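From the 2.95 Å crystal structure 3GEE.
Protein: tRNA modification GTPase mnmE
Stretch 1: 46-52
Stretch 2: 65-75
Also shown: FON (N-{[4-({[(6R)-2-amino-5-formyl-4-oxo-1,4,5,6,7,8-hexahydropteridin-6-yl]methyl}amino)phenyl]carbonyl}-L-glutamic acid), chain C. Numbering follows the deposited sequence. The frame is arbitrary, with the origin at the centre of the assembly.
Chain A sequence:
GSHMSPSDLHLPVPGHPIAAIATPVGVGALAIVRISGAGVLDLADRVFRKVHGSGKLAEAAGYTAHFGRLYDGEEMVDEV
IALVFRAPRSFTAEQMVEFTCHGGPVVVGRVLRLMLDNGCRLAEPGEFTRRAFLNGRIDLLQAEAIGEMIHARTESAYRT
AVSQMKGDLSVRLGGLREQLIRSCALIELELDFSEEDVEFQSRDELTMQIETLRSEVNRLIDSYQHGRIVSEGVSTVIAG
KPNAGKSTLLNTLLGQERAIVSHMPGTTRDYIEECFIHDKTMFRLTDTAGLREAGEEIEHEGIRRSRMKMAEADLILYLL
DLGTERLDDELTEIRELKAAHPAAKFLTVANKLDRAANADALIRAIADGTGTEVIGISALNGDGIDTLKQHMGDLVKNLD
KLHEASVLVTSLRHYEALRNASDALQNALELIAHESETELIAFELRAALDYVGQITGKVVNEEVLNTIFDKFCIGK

Stretch 1 46-52: RVFRKVH
Stretch 2, residues 65-75: AHFGRLYDGEE

Strand 48-50 pairs with strand 65-71 in an antiparallel register, their N-to-C directions 138° apart and their axes approaching to 4.6 Å; together the two stretches bury 711 Å². Phe 48 faces Leu 70 (CA to CA 4.8 Å), Arg 49 faces Arg 69 (CA to CA 5.3 Å) and Lys 50 faces Gly 68 (CA to CA 4.2 Å). Arg 49 and Arg 69 form the hydrogen-bonded pair: Arg 49 N donates to Arg 69 O at 3.0 Å, and Arg 69 N to Arg 49 O at 3.0 Å. The ladder continues where Val 51 N donates to Phe 67 O at 3.3 Å with a nearly straight 169° angle, and frays at Val 47, whose O accepts a weak bond from Tyr 71 N at 3.2 Å and 128°.

Arg 49 (phi/psi -135/111) has the largest covered area, 106 Å². Its chi angles of -69°, -171°, -159° and 170° (m, t, t, t) extend the chain so that the guanidinium lies flat on Tyr 71. The planes meet at 3°, and Arg 49 CZ sits 4.1 Å from the Tyr 71 ring centroid, 16° off the normal, which is cation-pi geometry. Tyr 71 (-141/139; chi1 -89°, chi2 88°) contributes 75 Å². The guanidinium edge remains free for a salt bridge, Arg 49 NH2 to Glu 74 OE2 at 3.3 Å. Glu 74 (64/4) starts with CB pointing away, but chi1 -99° and chi2 82° bring its carboxylate back. A long, planar cation thus serves both an aromatic face and an acid while remaining exposed.

Phe 48 (-82/139; chi1 -176°, t; chi2 85°) is buried on the other face of the sheet, with Leu 70 (-96/147; m, t). Phe 48 CB lies 4.4 Å from Leu 70 CD2, a methyl that also meets Val 47 CG2 at 3.9 Å. The ring reaches along the partner strand, placing Phe 48 CZ 3.3 Å from Gly 68 N and 3.4 Å from His 66 O. Gly 68 (-152/-160) suits this crowding: an ideal CB would lie 2.5 Å from Phe 48 CZ and 2.4 Å from Arg 49 O, both clashes.

At the far end, Lys 50 (-62/133; chi1 -152°) curls its tip back for a weak hydrogen bond, Lys 50 NZ to His 66 ND1 at 3.3 Å. Val 51 (-72/-47; chi1 71°, p) packs its CG1 against Phe 67 CD2 at 3.2 Å; the Phe 67 ring (chi1 171°, chi2 67°) also carries FON C12 over one face.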

# COMPACT_ATOMS: atom_id res chain seq x y z
N ARG A 46 -24.98 10.35 5.17
CA ARG A 46 -25.09 11.58 4.39
C ARG A 46 -24.48 11.40 3.01
O ARG A 46 -24.90 12.04 2.05
CB ARG A 46 -24.42 12.77 5.10
CG ARG A 46 -24.96 13.10 6.48
CD ARG A 46 -24.96 14.61 6.69
NE ARG A 46 -24.37 15.00 7.98
CZ ARG A 46 -23.13 15.46 8.13
NH1 ARG A 46 -22.32 15.62 7.09
NH2 ARG A 46 -22.70 15.79 9.35
N VAL A 47 -23.48 10.52 2.91
CA VAL A 47 -22.73 10.33 1.67
C VAL A 47 -22.89 8.95 1.03
O VAL A 47 -22.76 8.82 -0.19
CB VAL A 47 -21.23 10.67 1.86
CG1 VAL A 47 -21.05 12.15 2.20
CG2 VAL A 47 -20.60 9.80 2.93
N PHE A 48 -23.18 7.93 1.83
CA PHE A 48 -23.40 6.58 1.30
C PHE A 48 -24.83 6.41 0.78
O PHE A 48 -25.77 6.90 1.40
CB PHE A 48 -23.09 5.53 2.37
CG PHE A 48 -23.20 4.11 1.88
CD1 PHE A 48 -22.12 3.49 1.24
CD2 PHE A 48 -24.38 3.38 2.05
CE1 PHE A 48 -22.22 2.18 0.78
CE2 PHE A 48 -24.49 2.08 1.59
CZ PHE A 48 -23.41 1.47 0.96
N ARG A 49 -24.98 5.74 -0.35
CA ARG A 49 -26.29 5.45 -0.93
C ARG A 49 -26.33 4.00 -1.39
O ARG A 49 -25.65 3.64 -2.34
CB ARG A 49 -26.57 6.35 -2.14
CG ARG A 49 -26.79 7.83 -1.84
CD ARG A 49 -27.27 8.54 -3.10
NE ARG A 49 -27.05 9.98 -3.06
CZ ARG A 49 -27.22 10.79 -4.11
NH1 ARG A 49 -27.61 10.30 -5.28
NH2 ARG A 49 -26.99 12.09 -3.98
N LYS A 50 -27.14 3.19 -0.71
CA LYS A 50 -27.27 1.76 -1.02
C LYS A 50 -27.80 1.59 -2.44
O LYS A 50 -28.76 2.25 -2.83
CB LYS A 50 -28.19 1.09 -0.00
CG LYS A 50 -27.91 -0.39 0.23
CD LYS A 50 -27.98 -0.71 1.72
CE LYS A 50 -28.29 -2.18 2.01
NZ LYS A 50 -27.29 -3.12 1.42
N VAL A 51 -27.16 0.71 -3.21
CA VAL A 51 -27.45 0.60 -4.65
C VAL A 51 -28.81 -0.06 -4.94
O VAL A 51 -29.58 0.43 -5.77
CB VAL A 51 -26.31 -0.12 -5.41
CG1 VAL A 51 -26.28 -1.60 -5.06
CG2 VAL A 51 -26.46 0.08 -6.92
N HIS A 52 -29.09 -1.17 -4.26
CA HIS A 52 -30.40 -1.81 -4.35
C HIS A 52 -31.12 -1.65 -3.02
O HIS A 52 -30.62 -2.05 -1.97
CB HIS A 52 -30.27 -3.29 -4.75
CG HIS A 52 -29.67 -3.50 -6.10
ND1 HIS A 52 -28.32 -3.58 -6.32
CD2 HIS A 52 -30.25 -3.63 -7.32
CE1 HIS A 52 -28.08 -3.76 -7.61
NE2 HIS A 52 -29.24 -3.79 -8.24
N ALA A 65 -22.32 -5.94 5.83
CA ALA A 65 -21.69 -5.22 4.72
C ALA A 65 -22.72 -4.70 3.73
O ALA A 65 -23.75 -5.34 3.52
CB ALA A 65 -20.68 -6.11 4.02
N HIS A 66 -22.44 -3.55 3.13
CA HIS A 66 -23.39 -2.89 2.24
C HIS A 66 -22.75 -2.32 0.99
O HIS A 66 -21.84 -1.49 1.06
CB HIS A 66 -24.13 -1.80 3.01
CG HIS A 66 -24.67 -2.26 4.32
ND1 HIS A 66 -25.93 -2.78 4.46
CD2 HIS A 66 -24.10 -2.31 5.54
CE1 HIS A 66 -26.13 -3.12 5.72
NE2 HIS A 66 -25.03 -2.85 6.40
N PHE A 67 -23.24 -2.76 -0.16
CA PHE A 67 -22.72 -2.31 -1.43
C PHE A 67 -23.48 -1.10 -1.93
O PHE A 67 -24.67 -1.19 -2.25
CB PHE A 67 -22.78 -3.44 -2.47
CG PHE A 67 -22.44 -2.99 -3.85
CD1 PHE A 67 -21.16 -2.57 -4.17
CD2 PHE A 67 -23.41 -2.96 -4.84
CE1 PHE A 67 -20.85 -2.15 -5.46
CE2 PHE A 67 -23.11 -2.54 -6.13
CZ PHE A 67 -21.83 -2.13 -6.44
N GLY A 68 -22.80 0.04 -2.00
CA GLY A 68 -23.40 1.26 -2.51
C GLY A 68 -22.41 2.22 -3.15
O GLY A 68 -21.31 1.82 -3.52
N ARG A 69 -22.82 3.48 -3.26
CA ARG A 69 -21.99 4.51 -3.88
C ARG A 69 -21.76 5.67 -2.93
O ARG A 69 -22.63 6.01 -2.13
CB ARG A 69 -22.65 5.01 -5.16
CG ARG A 69 -22.60 4.02 -6.29
CD ARG A 69 -23.38 4.51 -7.50
NE ARG A 69 -23.18 3.61 -8.63
CZ ARG A 69 -23.70 3.78 -9.84
NH1 ARG A 69 -24.47 4.84 -10.09
NH2 ARG A 69 -23.46 2.90 -10.80
N LEU A 70 -20.58 6.28 -3.02
CA LEU A 70 -20.30 7.51 -2.29
C LEU A 70 -20.56 8.70 -3.20
O LEU A 70 -20.36 8.61 -4.41
CB LEU A 70 -18.87 7.51 -1.75
CG LEU A 70 -18.60 6.49 -0.65
CD1 LEU A 70 -17.11 6.31 -0.43
CD2 LEU A 70 -19.30 6.90 0.64
N TYR A 71 -21.01 9.80 -2.62
CA TYR A 71 -21.41 10.96 -3.40
C TYR A 71 -21.00 12.26 -2.74
O TYR A 71 -21.10 12.41 -1.52
CB TYR A 71 -22.93 10.97 -3.61
CG TYR A 71 -23.40 10.23 -4.84
CD1 TYR A 71 -23.67 8.86 -4.80
CD2 TYR A 71 -23.58 10.90 -6.05
CE1 TYR A 71 -24.10 8.18 -5.93
CE2 TYR A 71 -24.01 10.23 -7.19
CZ TYR A 71 -24.27 8.87 -7.12
OH TYR A 71 -24.69 8.19 -8.24
N ASP A 72 -20.54 13.20 -3.56
CA ASP A 72 -20.33 14.56 -3.11
C ASP A 72 -21.45 15.40 -3.72
O ASP A 72 -21.20 16.31 -4.51
CB ASP A 72 -18.95 15.07 -3.52
CG ASP A 72 -18.48 16.25 -2.67
OD1 ASP A 72 -19.04 17.36 -2.82
OD2 ASP A 72 -17.56 16.06 -1.85
N GLY A 73 -22.68 15.06 -3.34
CA GLY A 73 -23.88 15.69 -3.88
C GLY A 73 -23.96 15.54 -5.38
O GLY A 73 -23.44 16.39 -6.12
N GLU A 74 -24.59 14.47 -5.85
CA GLU A 74 -24.74 14.18 -7.29
C GLU A 74 -23.42 13.92 -8.02
O GLU A 74 -23.40 13.74 -9.24
CB GLU A 74 -25.54 15.28 -8.02
CG GLU A 74 -27.01 14.95 -8.25
CD GLU A 74 -27.88 15.21 -7.03
OE1 GLU A 74 -28.86 15.98 -7.17
OE2 GLU A 74 -27.61 14.64 -5.95
N GLU A 75 -22.31 13.90 -7.27
CA GLU A 75 -21.01 13.59 -7.83
C GLU A 75 -20.53 12.25 -7.30
O GLU A 75 -20.10 12.15 -6.15
CB GLU A 75 -20.00 14.71 -7.53
CG GLU A 75 -18.64 14.48 -8.16
CD GLU A 75 -18.06 15.72 -8.83
OE1 GLU A 75 -18.82 16.46 -9.51
OE2 GLU A 75 -16.85 15.95 -8.68
N1 FON C . -14.93 -3.74 -1.27
C2 FON C . -14.81 -5.06 -1.02
NA2 FON C . -14.74 -5.47 0.27
N3 FON C . -14.76 -5.99 -2.01
C4 FON C . -14.83 -5.66 -3.32
O4 FON C . -14.78 -6.56 -4.18
C4A FON C . -14.95 -4.21 -3.66
N5 FON C . -15.06 -3.61 -4.92
C6 FON C . -16.04 -2.51 -4.89
C7 FON C . -15.28 -1.42 -4.14
N8 FON C . -15.12 -1.92 -2.79
C8A FON C . -15.00 -3.26 -2.52
C9 FON C . -16.58 -2.05 -6.25
N10 FON C . -17.09 -3.16 -7.05
C11 FON C . -20.09 -5.94 -6.23
C12 FON C . -20.16 -5.09 -7.33
C13 FON C . -19.15 -4.16 -7.58
C14 FON C . -18.05 -4.07 -6.73
C15 FON C . -17.97 -4.94 -5.64
C16 FON C . -18.98 -5.86 -5.38
C FON C . -21.21 -6.92 -6.01
O FON C . -21.23 -7.61 -4.99
N FON C . -22.15 -7.02 -6.96
CA FON C . -23.58 -7.26 -6.78
CB FON C . -24.27 -6.10 -6.05
CG FON C . -25.70 -6.41 -5.59
CD FON C . -26.00 -5.77 -4.25
OE1 FON C . -25.58 -6.33 -3.21
OE2 FON C . -26.66 -4.70 -4.22
CT FON C . -24.22 -7.48 -8.12
O1 FON C . -25.03 -8.43 -8.27
O2 FON C . -23.92 -6.70 -9.05
CP1 FON C . -14.38 -3.98 -5.92
O3 FON C . -13.60 -3.22 -6.45